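Local structure of neutral ceramidase (Pseudomonas aeruginosa, 2ZWS) at residues A[225-230]-A[278-283]; A[198-203]-A[437-442]; A[384-389]-A[499-504]. The protein hydrolyses the N-acyl bond of ceramides, releasing sphingosine and a free fatty acid, and also catalyses the reverse synthesis, using a bound zinc ion. All coordinates share one frame; numbering follows the deposited sequence.

Interaction 1 (A[225-230]-A[278-283]); sequences YHWEHD and AKAYEI
Trp-227 and Tyr-281 both send CG off on the far side from the main-chain N, at chi1 -152° and -165°, and these torsions swing their rings into the gap between two neighbouring helices. The helices, 218-231 and 265-286, pack side by side on the large mixed sheet of the N-terminal ceramidase region; the first of them lies in the connection between the parallel strands 194-200 and 238-242, as in a beta-alpha-beta crossover. The aromatic pair is an offset edge-to-face one: the edge of Tyr-281 is directed at a face of Trp-227, with ring planes 62° apart and 5.5 Å between the centroids of the indole five-membered ring and the phenol ring. The touch is made by Tyr-281 CD2, 3.7 Å from Trp-227 CZ2 and displaced toward the rim of the indole. At the benzo end of the same indole, Trp-227 CZ3 meets the methyl CB of Ala-280 at 3.7 Å. The CA atoms of Trp-227 and Tyr-281 are 8.4 Å apart. Phe-277 joins the aromatic group with its ring edge-to-face to Trp-227, while Phe-241 of the sheet lies against both Trp-227 and Ala-280. Trp-227 is thus buried and Tyr-281 stays at the exposed margin. The helix turn that carries Trp-227 is a wider pi-type one (226-230), and in it the carboxylate of Asp-230 takes two imidazoles: His-226 ND1 donates to OD1 of Asp-230 at 2.9 Å, and His-229 ND1 donates at 2.7 Å to Asp-230 OD2, which lies nearly in the ring plane of His-229.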
loop_
_atom_site.group_PDB
_atom_site.type_symbol
_atom_site.label_atom_id
_atom_site.label_comp_id
_atom_site.label_asym_id
_atom_site.label_seq_id
_atom_site.Cartn_x
_atom_site.Cartn_y
_atom_site.Cartn_z
ATOM N N TYR A 225 6.060 -9.524 6.477
ATOM C CA TYR A 225 6.027 -10.982 6.372
ATOM C C TYR A 225 7.174 -11.543 7.204
ATOM O O TYR A 225 6.977 -12.510 7.948
ATOM C CB TYR A 225 6.240 -11.401 4.924
ATOM C CG TYR A 225 6.354 -12.891 4.713
ATOM C CD1 TYR A 225 7.601 -13.502 4.564
ATOM C CD2 TYR A 225 5.199 -13.698 4.649
ATOM C CE1 TYR A 225 7.689 -14.885 4.356
ATOM C CE2 TYR A 225 5.294 -15.059 4.436
ATOM C CZ TYR A 225 6.543 -15.640 4.316
ATOM O OH TYR A 225 6.659 -17.002 4.079
ATOM N N HIS A 226 8.370 -10.966 7.096
ATOM C CA HIS A 226 9.481 -11.508 7.874
ATOM C C HIS A 226 9.139 -11.476 9.378
ATOM O O HIS A 226 9.379 -12.450 10.106
ATOM C CB HIS A 226 10.758 -10.720 7.566
ATOM C CG HIS A 226 11.967 -11.235 8.285
ATOM N ND1 HIS A 226 12.531 -12.460 8.002
ATOM C CD2 HIS A 226 12.717 -10.692 9.276
ATOM C CE1 HIS A 226 13.583 -12.649 8.789
ATOM N NE2 HIS A 226 13.723 -11.585 9.564
ATOM N N TRP A 227 8.581 -10.366 9.861
ATOM C CA TRP A 227 8.232 -10.295 11.290
ATOM C C TRP A 227 7.155 -11.309 11.680
ATOM O O TRP A 227 7.290 -12.023 12.688
ATOM C CB TRP A 227 7.777 -8.882 11.674
ATOM C CG TRP A 227 8.033 -8.525 13.124
ATOM C CD1 TRP A 227 8.140 -9.388 14.207
ATOM C CD2 TRP A 227 8.173 -7.199 13.660
ATOM N NE1 TRP A 227 8.371 -8.656 15.360
ATOM C CE2 TRP A 227 8.391 -7.322 15.055
ATOM C CE3 TRP A 227 8.155 -5.917 13.090
ATOM C CZ2 TRP A 227 8.589 -6.206 15.883
ATOM C CZ3 TRP A 227 8.345 -4.806 13.924
ATOM C CH2 TRP A 227 8.553 -4.965 15.303
ATOM N N GLU A 228 6.064 -11.331 10.909
ATOM C CA GLU A 228 4.917 -12.187 11.222
ATOM C C GLU A 228 5.203 -13.683 11.062
ATOM O O GLU A 228 4.772 -14.502 11.902
ATOM C CB GLU A 228 3.734 -11.816 10.338
ATOM C CG GLU A 228 3.209 -10.415 10.615
ATOM C CD GLU A 228 2.235 -9.876 9.563
ATOM O OE1 GLU A 228 1.609 -8.818 9.861
ATOM O OE2 GLU A 228 2.104 -10.481 8.463
ATOM N N HIS A 229 5.920 -14.026 9.997
ATOM C CA HIS A 229 6.116 -15.420 9.587
ATOM C C HIS A 229 7.438 -15.998 10.081
ATOM O O HIS A 229 7.478 -17.157 10.480
ATOM C CB HIS A 229 6.034 -15.523 8.065
ATOM C CG HIS A 229 6.179 -16.912 7.518
ATOM N ND1 HIS A 229 7.402 -17.442 7.174
ATOM C CD2 HIS A 229 5.260 -17.861 7.225
ATOM C CE1 HIS A 229 7.238 -18.667 6.698
ATOM N NE2 HIS A 229 5.946 -18.946 6.716
ATOM N N ASP A 230 8.520 -15.223 10.023
ATOM C CA ASP A 230 9.853 -15.781 10.329
ATOM C C ASP A 230 10.314 -15.482 11.763
ATOM O O ASP A 230 11.143 -16.219 12.306
ATOM C CB ASP A 230 10.929 -15.254 9.345
ATOM C CG ASP A 230 10.617 -15.542 7.865
ATOM O OD1 ASP A 230 11.081 -14.722 7.030
ATOM O OD2 ASP A 230 9.942 -16.559 7.541
ATOM N N ALA A 278 14.945 -4.742 10.650
ATOM C CA ALA A 278 15.941 -4.841 11.720
ATOM C C ALA A 278 15.846 -3.618 12.633
ATOM O O ALA A 278 15.896 -3.730 13.856
ATOM C CB ALA A 278 17.329 -5.031 11.171
ATOM N N LYS A 279 15.640 -2.459 12.023
ATOM C CA LYS A 279 15.511 -1.233 12.801
ATOM C C LYS A 279 14.226 -1.214 13.620
ATOM O O LYS A 279 14.241 -0.788 14.793
ATOM C CB LYS A 279 15.646 0.020 11.916
ATOM C CG LYS A 279 15.784 1.348 12.715
ATOM C CD LYS A 279 17.108 1.349 13.486
ATOM C CE LYS A 279 17.348 2.587 14.316
ATOM N NZ LYS A 279 18.788 2.491 14.715
ATOM N N ALA A 280 13.114 -1.670 13.023
ATOM C CA ALA A 280 11.817 -1.671 13.724
ATOM C C ALA A 280 11.891 -2.590 14.927
ATOM O O ALA A 280 11.431 -2.240 16.005
ATOM C CB ALA A 280 10.697 -2.118 12.783
ATOM N N TYR A 281 12.508 -3.749 14.726
ATOM C CA TYR A 281 12.634 -4.722 15.784
ATOM C C TYR A 281 13.502 -4.166 16.921
ATOM O O TYR A 281 13.173 -4.343 18.107
ATOM C CB TYR A 281 13.266 -6.011 15.231
ATOM C CG TYR A 281 13.093 -7.166 16.163
ATOM C CD1 TYR A 281 14.123 -7.564 17.014
ATOM C CD2 TYR A 281 11.884 -7.847 16.223
ATOM C CE1 TYR A 281 13.924 -8.621 17.920
ATOM C CE2 TYR A 281 11.689 -8.893 17.118
ATOM C CZ TYR A 281 12.716 -9.272 17.946
ATOM O OH TYR A 281 12.517 -10.314 18.804
ATOM N N GLU A 282 14.594 -3.501 16.552
ATOM C CA GLU A 282 15.499 -2.852 17.522
ATOM C C GLU A 282 14.717 -1.816 18.344
ATOM O O GLU A 282 14.741 -1.825 19.596
ATOM C CB GLU A 282 16.651 -2.149 16.806
ATOM C CG GLU A 282 17.519 -1.369 17.794
ATOM C CD GLU A 282 18.637 -0.578 17.176
ATOM O OE1 GLU A 282 18.723 -0.441 15.939
ATOM O OE2 GLU A 282 19.485 -0.072 17.957
ATOM N N ILE A 283 13.979 -0.951 17.655
ATOM C CA ILE A 283 13.257 0.121 18.366
ATOM C C ILE A 283 12.193 -0.466 19.293
ATOM O O ILE A 283 12.104 -0.078 20.484
ATOM C CB ILE A 283 12.617 1.111 17.378
ATOM C CG1 ILE A 283 13.713 1.841 16.592
ATOM C CG2 ILE A 283 11.612 2.054 18.094
ATOM C CD1 ILE A 283 13.186 2.562 15.349
#

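Interaction 2 (A[198-203]-A[437-442]); sequences ISWFPV and VFNGYA
Trp-200 meets Val-437 through apolar packing of the CH-pi kind. The methyl CG1 of Val-437 sits over one face of the indole, 3.5 Å from the centroid of the five-membered ring of Trp-200 and only 11° off the ring normal. Its closest ring atoms are CG and CD2 of Trp-200, each 3.6 Å from Val-437 CG1. Because CG1 is the branch opposite the main-chain N (chi1 175°), it is this methyl, not CG2, that projects onto the ring. The other face of the indole is taken by Ile-198, two residues earlier on the same strand: its CG2 lies 3.5 Å above the ring plane of Trp-200, so the two aliphatic groups, one on each face, limit how the indole can turn about its chi2. Trp-200 belongs to strand 194-200 of the large mixed sheet, Val-437 to strand 435-439 at the margin of a four-stranded sheet, and the contact joins the two sheets face to face within the N-terminal ceramidase region. Leu-405 of strand 403-407 touches Trp-200, Val-437 and Asn-439 alike and fills in the same interface. The polar part of the contact lies at the pyrrole edge of the indole, where the amide of Asn-439 comes up to NE1, turned 87° against the ring plane. The side chain of Asn-439 is about 5 Å from that of Asn-60, a residue inferred to bind substrate. Beyond it the chain runs on to Tyr-441, whose OH is hydrogen-bonded to OE1 of the zinc ligand Glu-411, and whose ring lies against another zinc ligand, His-97.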
loop_
_atom_site.group_PDB
_atom_site.type_symbol
_atom_site.label_atom_id
_atom_site.label_comp_id
_atom_site.label_asym_id
_atom_site.label_seq_id
_atom_site.Cartn_x
_atom_site.Cartn_y
_atom_site.Cartn_z
ATOM N N ILE A 198 3.356 -1.141 14.552
ATOM C CA ILE A 198 3.339 -0.327 13.333
ATOM C C ILE A 198 4.670 0.433 13.272
ATOM O O ILE A 198 5.027 1.141 14.221
ATOM C CB ILE A 198 2.173 0.704 13.318
ATOM C CG1 ILE A 198 0.801 0.028 13.561
ATOM C CG2 ILE A 198 2.214 1.533 12.012
ATOM C CD1 ILE A 198 -0.268 1.025 14.016
ATOM N N SER A 199 5.389 0.251 12.167
ATOM C CA SER A 199 6.634 0.998 11.880
ATOM C C SER A 199 6.357 2.067 10.812
ATOM O O SER A 199 5.722 1.773 9.788
ATOM C CB SER A 199 7.719 0.042 11.351
ATOM O OG SER A 199 8.701 0.721 10.578
ATOM N N TRP A 200 6.808 3.305 11.049
ATOM C CA TRP A 200 6.695 4.364 10.029
ATOM C C TRP A 200 8.093 4.761 9.602
ATOM O O TRP A 200 8.930 5.148 10.434
ATOM C CB TRP A 200 6.017 5.624 10.576
ATOM C CG TRP A 200 4.545 5.497 10.812
ATOM C CD1 TRP A 200 3.553 5.760 9.916
ATOM C CD2 TRP A 200 3.891 5.132 12.044
ATOM N NE1 TRP A 200 2.317 5.563 10.494
ATOM C CE2 TRP A 200 2.489 5.186 11.801
ATOM C CE3 TRP A 200 4.349 4.776 13.334
ATOM C CZ2 TRP A 200 1.537 4.898 12.786
ATOM C CZ3 TRP A 200 3.382 4.471 14.327
ATOM C CH2 TRP A 200 1.987 4.536 14.036
ATOM N N PHE A 201 8.353 4.661 8.310
ATOM C CA PHE A 201 9.668 5.009 7.762
ATOM C C PHE A 201 9.495 5.283 6.263
ATOM O O PHE A 201 8.842 4.491 5.585
ATOM C CB PHE A 201 10.682 3.875 7.970
ATOM C CG PHE A 201 11.992 4.119 7.289
ATOM C CD1 PHE A 201 12.310 3.433 6.124
ATOM C CD2 PHE A 201 12.934 5.009 7.828
ATOM C CE1 PHE A 201 13.517 3.661 5.458
ATOM C CE2 PHE A 201 14.159 5.262 7.158
ATOM C CZ PHE A 201 14.457 4.573 5.982
ATOM N N PRO A 202 10.045 6.399 5.744
ATOM C CA PRO A 202 9.783 6.694 4.322
ATOM C C PRO A 202 10.790 6.085 3.363
ATOM O O PRO A 202 11.992 6.362 3.452
ATOM C CB PRO A 202 9.863 8.230 4.261
ATOM C CG PRO A 202 10.903 8.576 5.363
ATOM C CD PRO A 202 10.842 7.455 6.411
ATOM N N VAL A 203 10.292 5.289 2.422
ATOM C CA VAL A 203 11.100 4.777 1.312
ATOM C C VAL A 203 10.141 4.199 0.278
ATOM O O VAL A 203 9.266 3.421 0.653
ATOM C CB VAL A 203 12.164 3.717 1.775
ATOM C CG1 VAL A 203 11.510 2.453 2.438
ATOM C CG2 VAL A 203 13.101 3.349 0.605
ATOM N N VAL A 437 3.698 12.013 14.070
ATOM C CA VAL A 437 4.050 11.084 12.999
ATOM C C VAL A 437 3.256 11.471 11.745
ATOM O O VAL A 437 2.034 11.607 11.807
ATOM C CB VAL A 437 3.707 9.636 13.374
ATOM C CG1 VAL A 437 3.981 8.722 12.188
ATOM C CG2 VAL A 437 4.548 9.197 14.558
ATOM N N PHE A 438 3.956 11.663 10.631
ATOM C CA PHE A 438 3.309 12.075 9.401
ATOM C C PHE A 438 3.127 10.854 8.509
ATOM O O PHE A 438 4.106 10.314 8.045
ATOM C CB PHE A 438 4.190 13.119 8.711
ATOM C CG PHE A 438 3.575 13.706 7.485
ATOM C CD1 PHE A 438 2.871 14.898 7.538
ATOM C CD2 PHE A 438 3.691 13.050 6.257
ATOM C CE1 PHE A 438 2.285 15.444 6.384
ATOM C CE2 PHE A 438 3.122 13.595 5.096
ATOM C CZ PHE A 438 2.408 14.790 5.166
ATOM N N ASN A 439 1.896 10.398 8.308
ATOM C CA ASN A 439 1.644 9.248 7.441
ATOM C C ASN A 439 1.057 9.713 6.114
ATOM O O ASN A 439 -0.119 10.041 6.053
ATOM C CB ASN A 439 0.689 8.279 8.176
ATOM C CG ASN A 439 0.654 6.875 7.563
ATOM O OD1 ASN A 439 0.810 6.679 6.332
ATOM N ND2 ASN A 439 0.431 5.896 8.413
ATOM N N GLY A 440 1.886 9.791 5.067
ATOM C CA GLY A 440 1.441 10.078 3.687
ATOM C C GLY A 440 0.678 8.878 3.132
ATOM O O GLY A 440 0.569 7.835 3.802
ATOM N N TYR A 441 0.162 9.009 1.913
ATOM C CA TYR A 441 -0.573 7.920 1.246
ATOM C C TYR A 441 -1.801 7.480 2.051
ATOM O O TYR A 441 -2.148 6.297 2.052
ATOM C CB TYR A 441 0.315 6.692 1.000
ATOM C CG TYR A 441 1.638 7.022 0.346
ATOM C CD1 TYR A 441 1.750 7.076 -1.042
ATOM C CD2 TYR A 441 2.769 7.312 1.118
ATOM C CE1 TYR A 441 2.986 7.395 -1.661
ATOM C CE2 TYR A 441 3.993 7.638 0.532
ATOM C CZ TYR A 441 4.092 7.690 -0.856
ATOM O OH TYR A 441 5.303 8.021 -1.389
ATOM N N ALA A 442 -2.467 8.425 2.712
ATOM C CA ALA A 442 -3.640 8.071 3.547
ATOM C C ALA A 442 -4.956 8.658 3.020
ATOM O O ALA A 442 -5.018 9.858 2.672
ATOM C CB ALA A 442 -3.432 8.518 5.000
#

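Interaction 3 (A[384-389]-A[499-504]); sequences KPYPWT and PDLSCC
Tyr-386 packs on Leu-501 and reaches toward a vicinal disulfide, formed by the adjacent residues Cys-503 and Cys-504. Leucine and disulfide are in the long loop between helix 471-488 and strand 526-528, in the C-terminal family region; the tyrosine comes from the loop between strands 376-378 and 392-400 of the N-terminal one, so the contact joins the two regions. Leu-501 does the buried work. Its methyl CD2 packs obliquely on the ring, 3.3 Å from CD1 of Tyr-386, a tight approach, and 3.4 Å from Tyr-386 CE1. The other branch, Leu-501 CD1, reaches back to CB of Tyr-386 at 4.1 Å. The two side chains slide past each other in opposite directions: with chi1 at -56° the tyrosine ring extends along the leucine and carries its hydroxyl on toward the cysteines. There Tyr-386 CE2 is 4.0 Å from CB of Cys-504, though this end is less certain because both cysteines have a second conformer. On the tyrosine's own side, Pro-385, which follows a cis peptide bond, sets its CB over one face of the ring, toward the rim. The contact also lies near the probable substrate site, the side chain of Leu-501 being about 7 Å from that of Gln-68 and about 8 Å from that of Ser-106, both inferred to bind substrate. Leu-501 is the middle residue of an Asx turn: Asp-500 OD1 accepts from the backbone N of Ser-502 at 3.0 Å and from Ser-502 OG at 2.6 Å, both donors reaching it from the same face of the carboxylate plane.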
loop_
_atom_site.group_PDB
_atom_site.type_symbol
_atom_site.label_atom_id
_atom_site.label_comp_id
_atom_site.label_asym_id
_atom_site.label_seq_id
_atom_site.Cartn_x
_atom_site.Cartn_y
_atom_site.Cartn_z
ATOM N N LYS A 384 -13.619 17.607 -18.548
ATOM C CA LYS A 384 -15.068 17.451 -18.419
ATOM C C LYS A 384 -15.491 16.098 -18.997
ATOM O O LYS A 384 -14.875 15.638 -19.961
ATOM C CB LYS A 384 -15.780 18.607 -19.150
ATOM C CG LYS A 384 -15.571 19.983 -18.487
ATOM C CD LYS A 384 -16.231 20.073 -17.120
ATOM C CE LYS A 384 -16.181 21.487 -16.528
ATOM N NZ LYS A 384 -14.798 21.910 -16.145
ATOM N N PRO A 385 -16.538 15.468 -18.422
ATOM C CA PRO A 385 -17.420 15.958 -17.357
ATOM C C PRO A 385 -16.803 15.887 -15.974
ATOM O O PRO A 385 -17.303 16.534 -15.054
ATOM C CB PRO A 385 -18.636 15.010 -17.415
ATOM C CG PRO A 385 -18.346 14.033 -18.467
ATOM C CD PRO A 385 -16.920 14.104 -18.835
ATOM N N TYR A 386 -15.724 15.119 -15.842
ATOM C CA TYR A 386 -15.025 14.968 -14.567
ATOM C C TYR A 386 -13.545 15.322 -14.664
ATOM O O TYR A 386 -12.869 14.950 -15.628
ATOM C CB TYR A 386 -15.149 13.528 -14.069
ATOM C CG TYR A 386 -16.577 13.087 -13.955
ATOM C CD1 TYR A 386 -17.388 13.556 -12.923
ATOM C CD2 TYR A 386 -17.143 12.260 -14.921
ATOM C CE1 TYR A 386 -18.727 13.173 -12.817
ATOM C CE2 TYR A 386 -18.481 11.881 -14.831
ATOM C CZ TYR A 386 -19.262 12.334 -13.780
ATOM O OH TYR A 386 -20.591 11.935 -13.705
ATOM N N PRO A 387 -13.017 16.012 -13.642
ATOM C CA PRO A 387 -11.560 16.251 -13.676
ATOM C C PRO A 387 -10.840 14.906 -13.594
ATOM O O PRO A 387 -11.404 13.941 -13.048
ATOM C CB PRO A 387 -11.286 17.083 -12.412
ATOM C CG PRO A 387 -12.459 16.885 -11.545
ATOM C CD PRO A 387 -13.651 16.519 -12.416
ATOM N N TRP A 388 -9.628 14.822 -14.140
ATOM C CA TRP A 388 -8.878 13.560 -14.107
ATOM C C TRP A 388 -8.226 13.322 -12.750
ATOM O O TRP A 388 -7.686 12.250 -12.505
ATOM C CB TRP A 388 -7.795 13.543 -15.177
ATOM C CG TRP A 388 -8.323 13.531 -16.572
ATOM C CD1 TRP A 388 -9.634 13.568 -16.985
ATOM C CD2 TRP A 388 -7.525 13.483 -17.747
ATOM N NE1 TRP A 388 -9.688 13.552 -18.371
ATOM C CE2 TRP A 388 -8.402 13.508 -18.857
ATOM C CE3 TRP A 388 -6.137 13.431 -17.973
ATOM C CZ2 TRP A 388 -7.931 13.467 -20.175
ATOM C CZ3 TRP A 388 -5.670 13.398 -19.291
ATOM C CH2 TRP A 388 -6.563 13.419 -20.364
ATOM N N THR A 389 -8.241 14.344 -11.898
ATOM C CA THR A 389 -7.582 14.286 -10.606
ATOM C C THR A 389 -8.550 14.809 -9.542
ATOM O O THR A 389 -9.481 15.532 -9.858
ATOM C CB THR A 389 -6.283 15.131 -10.607
ATOM O OG1 THR A 389 -6.510 16.384 -11.283
ATOM C CG2 THR A 389 -5.145 14.379 -11.280
ATOM N N PRO A 499 -16.971 14.182 -4.199
ATOM C CA PRO A 499 -17.755 13.781 -5.379
ATOM C C PRO A 499 -17.849 12.261 -5.528
ATOM O O PRO A 499 -16.864 11.559 -5.340
ATOM C CB PRO A 499 -16.979 14.396 -6.548
ATOM C CG PRO A 499 -16.213 15.522 -5.957
ATOM C CD PRO A 499 -15.832 15.043 -4.562
ATOM N N ASP A 500 -19.037 11.759 -5.842
ATOM C CA ASP A 500 -19.236 10.334 -6.088
ATOM C C ASP A 500 -19.202 10.103 -7.595
ATOM O O ASP A 500 -20.093 10.547 -8.345
ATOM C CB ASP A 500 -20.562 9.878 -5.462
ATOM C CG ASP A 500 -20.821 8.375 -5.590
ATOM O OD1 ASP A 500 -20.048 7.650 -6.251
ATOM O OD2 ASP A 500 -21.835 7.912 -5.020
ATOM N N LEU A 501 -18.151 9.434 -8.043
ATOM C CA LEU A 501 -17.935 9.207 -9.474
ATOM C C LEU A 501 -18.244 7.759 -9.838
ATOM O O LEU A 501 -17.937 7.287 -10.939
ATOM C CB LEU A 501 -16.511 9.574 -9.866
ATOM C CG LEU A 501 -16.069 11.044 -9.749
ATOM C CD1 LEU A 501 -14.830 11.300 -10.653
ATOM C CD2 LEU A 501 -17.157 12.052 -10.016
ATOM N N SER A 502 -18.887 7.056 -8.907
ATOM C CA SER A 502 -19.141 5.631 -9.071
ATOM C C SER A 502 -20.035 5.272 -10.279
ATOM O O SER A 502 -19.888 4.185 -10.824
ATOM C CB SER A 502 -19.710 5.022 -7.784
ATOM O OG SER A 502 -20.996 5.553 -7.507
ATOM N N CYS A 503 -20.932 6.191 -10.660
ATOM C CA CYS A 503 -21.870 5.956 -11.781
ATOM C C CYS A 503 -21.194 5.714 -13.113
ATOM O O CYS A 503 -21.722 4.995 -13.977
ATOM C CB CYS A 503 -22.825 7.146 -11.977
ATOM S SG CYS A 503 -22.035 8.692 -12.584
ATOM N N CYS A 504 -20.044 6.346 -13.294
ATOM C CA CYS A 504 -19.634 6.731 -14.631
ATOM C C CYS A 504 -18.180 6.386 -14.933
ATOM O O CYS A 504 -17.465 7.131 -15.619
ATOM C CB CYS A 504 -19.969 8.208 -14.850
ATOM S SG CYS A 504 -21.729 8.550 -14.623
#

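Overall arrangement
Interactions 1 and 2 belong to one packed core: they touch where Ala-280 CB meets Ser-199 CB at 3.9 Å, and strand 238-242 serves both, its Phe-241 in contact with the helices and with Ser-199. Interaction 1 joins helix to helix above the large sheet and runs out to an exposed tyrosine, whereas 198-203 with 437-442 is buried throughout and joins sheet to sheet. Interaction 3 is separate, its centre 41 Å from that of interaction 1 and 29 Å from that of interaction 2, and ties irregular loops near the surface. Each contact centres on an aromatic ring, but its partner changes: another ring, a valine methyl, then chiefly a leucine, with a disulfide at the rim.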